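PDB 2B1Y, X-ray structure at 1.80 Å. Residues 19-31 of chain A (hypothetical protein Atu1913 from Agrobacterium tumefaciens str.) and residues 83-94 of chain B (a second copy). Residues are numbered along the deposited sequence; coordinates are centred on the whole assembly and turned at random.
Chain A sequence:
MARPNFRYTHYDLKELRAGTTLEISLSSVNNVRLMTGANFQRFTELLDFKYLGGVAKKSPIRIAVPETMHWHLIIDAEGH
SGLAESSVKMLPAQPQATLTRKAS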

# COMPACT_ATOMS: atom_id res chain seq x y z
N GLY A 19 22.66 -11.43 -7.81
CA GLY A 19 23.91 -10.67 -7.90
C GLY A 19 24.00 -9.64 -9.03
O GLY A 19 24.85 -8.75 -8.99
N THR A 20 23.14 -9.75 -10.03
CA THR A 20 23.03 -8.67 -11.02
C THR A 20 22.83 -7.36 -10.27
O THR A 20 22.04 -7.31 -9.32
CB THR A 20 21.87 -8.91 -11.97
OG1 THR A 20 22.07 -10.17 -12.62
CG2 THR A 20 21.77 -7.78 -13.02
N THR A 21 23.54 -6.31 -10.70
CA THR A 21 23.53 -5.03 -10.00
C THR A 21 22.86 -3.99 -10.88
O THR A 21 23.25 -3.79 -12.03
CB THR A 21 24.95 -4.61 -9.53
OG1 THR A 21 25.44 -5.60 -8.61
CG2 THR A 21 24.92 -3.26 -8.81
N LEU A 22 21.83 -3.35 -10.34
CA LEU A 22 21.15 -2.33 -11.09
C LEU A 22 21.74 -0.98 -10.67
O LEU A 22 21.75 -0.63 -9.47
CB LEU A 22 19.67 -2.36 -10.77
CG LEU A 22 18.98 -3.72 -10.88
CD1 LEU A 22 17.49 -3.56 -10.55
CD2 LEU A 22 19.20 -4.28 -12.27
N GLU A 23 22.22 -0.23 -11.66
CA GLU A 23 22.68 1.12 -11.42
C GLU A 23 21.59 2.13 -11.83
O GLU A 23 21.26 2.28 -13.03
CB GLU A 23 24.00 1.36 -12.17
CG GLU A 23 24.55 2.79 -11.93
CD GLU A 23 26.00 2.93 -12.33
OE1 GLU A 23 26.27 3.05 -13.52
OE2 GLU A 23 26.88 2.90 -11.44
N ILE A 24 21.02 2.83 -10.85
CA ILE A 24 19.79 3.57 -11.13
C ILE A 24 20.03 5.06 -10.96
O ILE A 24 20.54 5.46 -9.89
CB ILE A 24 18.67 3.10 -10.14
CG1 ILE A 24 18.46 1.58 -10.27
CG2 ILE A 24 17.38 3.91 -10.34
CD1 ILE A 24 17.90 0.98 -9.02
N SER A 25 19.73 5.86 -12.00
CA SER A 25 19.94 7.31 -11.95
C SER A 25 18.58 7.99 -11.79
O SER A 25 17.60 7.52 -12.39
CB SER A 25 20.59 7.84 -13.25
OG SER A 25 21.93 7.31 -13.45
N LEU A 26 18.52 9.10 -11.06
CA LEU A 26 17.27 9.83 -10.86
C LEU A 26 17.53 11.29 -10.85
O LEU A 26 18.59 11.70 -10.40
CB LEU A 26 16.67 9.56 -9.49
CG LEU A 26 16.34 8.16 -9.13
CD1 LEU A 26 16.12 8.14 -7.64
CD2 LEU A 26 15.08 7.82 -9.83
N SER A 27 16.55 12.07 -11.30
CA SER A 27 16.74 13.52 -11.38
C SER A 27 16.42 14.26 -10.06
O SER A 27 16.94 15.35 -9.81
CB SER A 27 15.90 14.09 -12.52
OG SER A 27 14.53 13.92 -12.21
N SER A 28 15.56 13.66 -9.24
CA SER A 28 15.12 14.29 -7.97
C SER A 28 14.75 13.21 -6.93
O SER A 28 14.63 12.02 -7.28
CB SER A 28 13.94 15.23 -8.22
OG SER A 28 12.93 14.56 -8.95
N VAL A 29 14.57 13.62 -5.67
CA VAL A 29 14.11 12.66 -4.62
C VAL A 29 12.83 11.91 -5.06
O VAL A 29 11.83 12.53 -5.40
CB VAL A 29 13.89 13.42 -3.28
CG1 VAL A 29 13.41 12.47 -2.15
CG2 VAL A 29 15.18 14.07 -2.89
N ASN A 30 12.92 10.58 -5.09
CA ASN A 30 11.80 9.70 -5.41
C ASN A 30 12.05 8.34 -4.76
O ASN A 30 13.12 8.11 -4.18
CB ASN A 30 11.64 9.50 -6.92
CG ASN A 30 10.51 10.32 -7.52
OD1 ASN A 30 10.09 11.37 -6.98
ND2 ASN A 30 10.02 9.87 -8.65
N ASN A 31 11.06 7.46 -4.85
CA ASN A 31 11.20 6.12 -4.29
C ASN A 31 11.71 5.18 -5.37
O ASN A 31 11.35 5.32 -6.54
CB ASN A 31 9.84 5.58 -3.82
CG ASN A 31 9.16 6.54 -2.85
OD1 ASN A 31 9.80 7.05 -1.94
ND2 ASN A 31 7.90 6.81 -3.07
N LEU B 83 7.21 13.11 -10.27
CA LEU B 83 7.95 11.93 -10.73
C LEU B 83 9.32 12.29 -11.30
O LEU B 83 9.43 13.14 -12.21
CB LEU B 83 7.11 11.14 -11.76
CG LEU B 83 7.75 9.85 -12.30
CD1 LEU B 83 7.94 8.78 -11.22
CD2 LEU B 83 6.94 9.29 -13.52
N ALA B 84 10.36 11.69 -10.73
CA ALA B 84 11.73 11.87 -11.20
C ALA B 84 11.91 11.29 -12.61
O ALA B 84 11.24 10.30 -12.96
CB ALA B 84 12.74 11.15 -10.21
N GLU B 85 12.76 11.91 -13.43
CA GLU B 85 13.32 11.23 -14.58
C GLU B 85 14.31 10.18 -14.07
O GLU B 85 15.00 10.38 -13.04
CB GLU B 85 14.08 12.15 -15.51
CG GLU B 85 13.34 12.49 -16.79
CD GLU B 85 12.54 13.73 -16.66
OE1 GLU B 85 13.16 14.79 -16.37
OE2 GLU B 85 11.29 13.66 -16.83
N SER B 86 14.43 9.10 -14.81
CA SER B 86 15.25 8.02 -14.34
C SER B 86 15.86 7.23 -15.50
O SER B 86 15.42 7.31 -16.66
CB SER B 86 14.43 7.09 -13.44
OG SER B 86 13.44 6.39 -14.18
N SER B 87 16.91 6.49 -15.15
CA SER B 87 17.52 5.53 -16.06
C SER B 87 18.05 4.38 -15.23
O SER B 87 18.31 4.54 -14.01
CB SER B 87 18.59 6.18 -16.95
OG SER B 87 19.74 6.48 -16.20
N VAL B 88 18.16 3.21 -15.84
CA VAL B 88 18.68 2.03 -15.17
C VAL B 88 19.68 1.29 -16.09
O VAL B 88 19.41 1.07 -17.28
CB VAL B 88 17.55 1.08 -14.60
CG1 VAL B 88 16.61 0.59 -15.66
CG2 VAL B 88 18.17 -0.10 -13.81
N LYS B 89 20.84 0.94 -15.55
CA LYS B 89 21.87 0.22 -16.29
C LYS B 89 22.04 -1.07 -15.52
O LYS B 89 22.18 -1.07 -14.30
CB LYS B 89 23.18 1.03 -16.33
CG LYS B 89 24.25 0.49 -17.23
CD LYS B 89 25.53 1.33 -17.12
CE LYS B 89 26.14 1.51 -18.51
NZ LYS B 89 27.65 1.64 -18.58
N MSE B 90 22.00 -2.18 -16.26
CA MSE B 90 22.05 -3.50 -15.67
C MSE B 90 23.50 -3.98 -15.78
O MSE B 90 24.02 -4.20 -16.91
CB MSE B 90 21.04 -4.43 -16.37
CG MSE B 90 19.51 -3.98 -16.29
SE MSE B 90 18.49 -5.43 -17.13
CE MSE B 90 19.23 -5.31 -18.91
N LEU B 91 24.17 -4.06 -14.63
CA LEU B 91 25.57 -4.46 -14.56
C LEU B 91 25.67 -5.97 -14.25
O LEU B 91 24.91 -6.51 -13.42
CB LEU B 91 26.33 -3.63 -13.51
CG LEU B 91 26.15 -2.08 -13.47
CD1 LEU B 91 26.82 -1.47 -12.26
CD2 LEU B 91 26.65 -1.38 -14.73
N PRO B 92 26.60 -6.67 -14.93
CA PRO B 92 26.77 -8.12 -14.69
C PRO B 92 27.04 -8.48 -13.22
O PRO B 92 27.67 -7.71 -12.50
CB PRO B 92 27.99 -8.48 -15.56
CG PRO B 92 28.05 -7.42 -16.59
CD PRO B 92 27.46 -6.16 -16.01
N ALA B 93 26.56 -9.64 -12.79
CA ALA B 93 26.82 -10.11 -11.43
C ALA B 93 28.29 -10.42 -11.26
O ALA B 93 28.93 -10.83 -12.21
CB ALA B 93 26.01 -11.39 -11.15
N GLN B 94 28.82 -10.24 -10.05
CA GLN B 94 30.18 -10.74 -9.73
C GLN B 94 30.03 -12.23 -9.55
O GLN B 94 29.01 -12.68 -9.09
CB GLN B 94 30.73 -10.12 -8.45
CG GLN B 94 30.76 -8.61 -8.44
CD GLN B 94 31.64 -8.03 -9.53
OE1 GLN B 94 31.24 -7.12 -10.25
NE2 GLN B 94 32.84 -8.58 -9.68
O HOH W 1 27.21 -9.29 -8.18
O HOH W 2 28.21 -6.31 -10.04

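The β-ladder between the two copies ends with a side chain standing in for a backbone carbonyl: beyond the last regular pair, Glu B85 N donates to Ser A27 OG (2.9 Å), while Ser A27 N donates to Glu B85 O (2.9 Å). The p rotamer of Ser A27 brings its hydroxyl to that amide.

Before this point, strands 21-26 and 86-91 run antiparallel, their directions 161° apart, and form a continuous intermolecular sheet. Thr A21, Glu A23 and Ser A25 pair with Leu B91, Lys B89 and Ser B87 through two backbone hydrogen bonds each, exemplified by Glu A23 N to Lys B89 O (2.8 Å) and Lys B89 N to Glu A23 O (2.9 Å). In the intervening narrow pairs, CA-H groups approach carbonyls, most closely Ser B86 CA to Ser A25 O (3.1 Å).

Side chains alternate between faces. On one, Val B88 CG2 packs against Ile A24 CG1 (3.9 Å) and Leu A22 CB (4.1 Å), and Leu A26 CD2 reaches Ala B84 CB (4.1 Å). The other is more polar, although Glu A23 CB lies 4.0 Å from Leu B91 CD1, an aliphatic contact.

At the opposite end, a water bridges the chains, donating to Gly A19 O (2.6 Å) and accepting from Gln B94 N (2.6 Å).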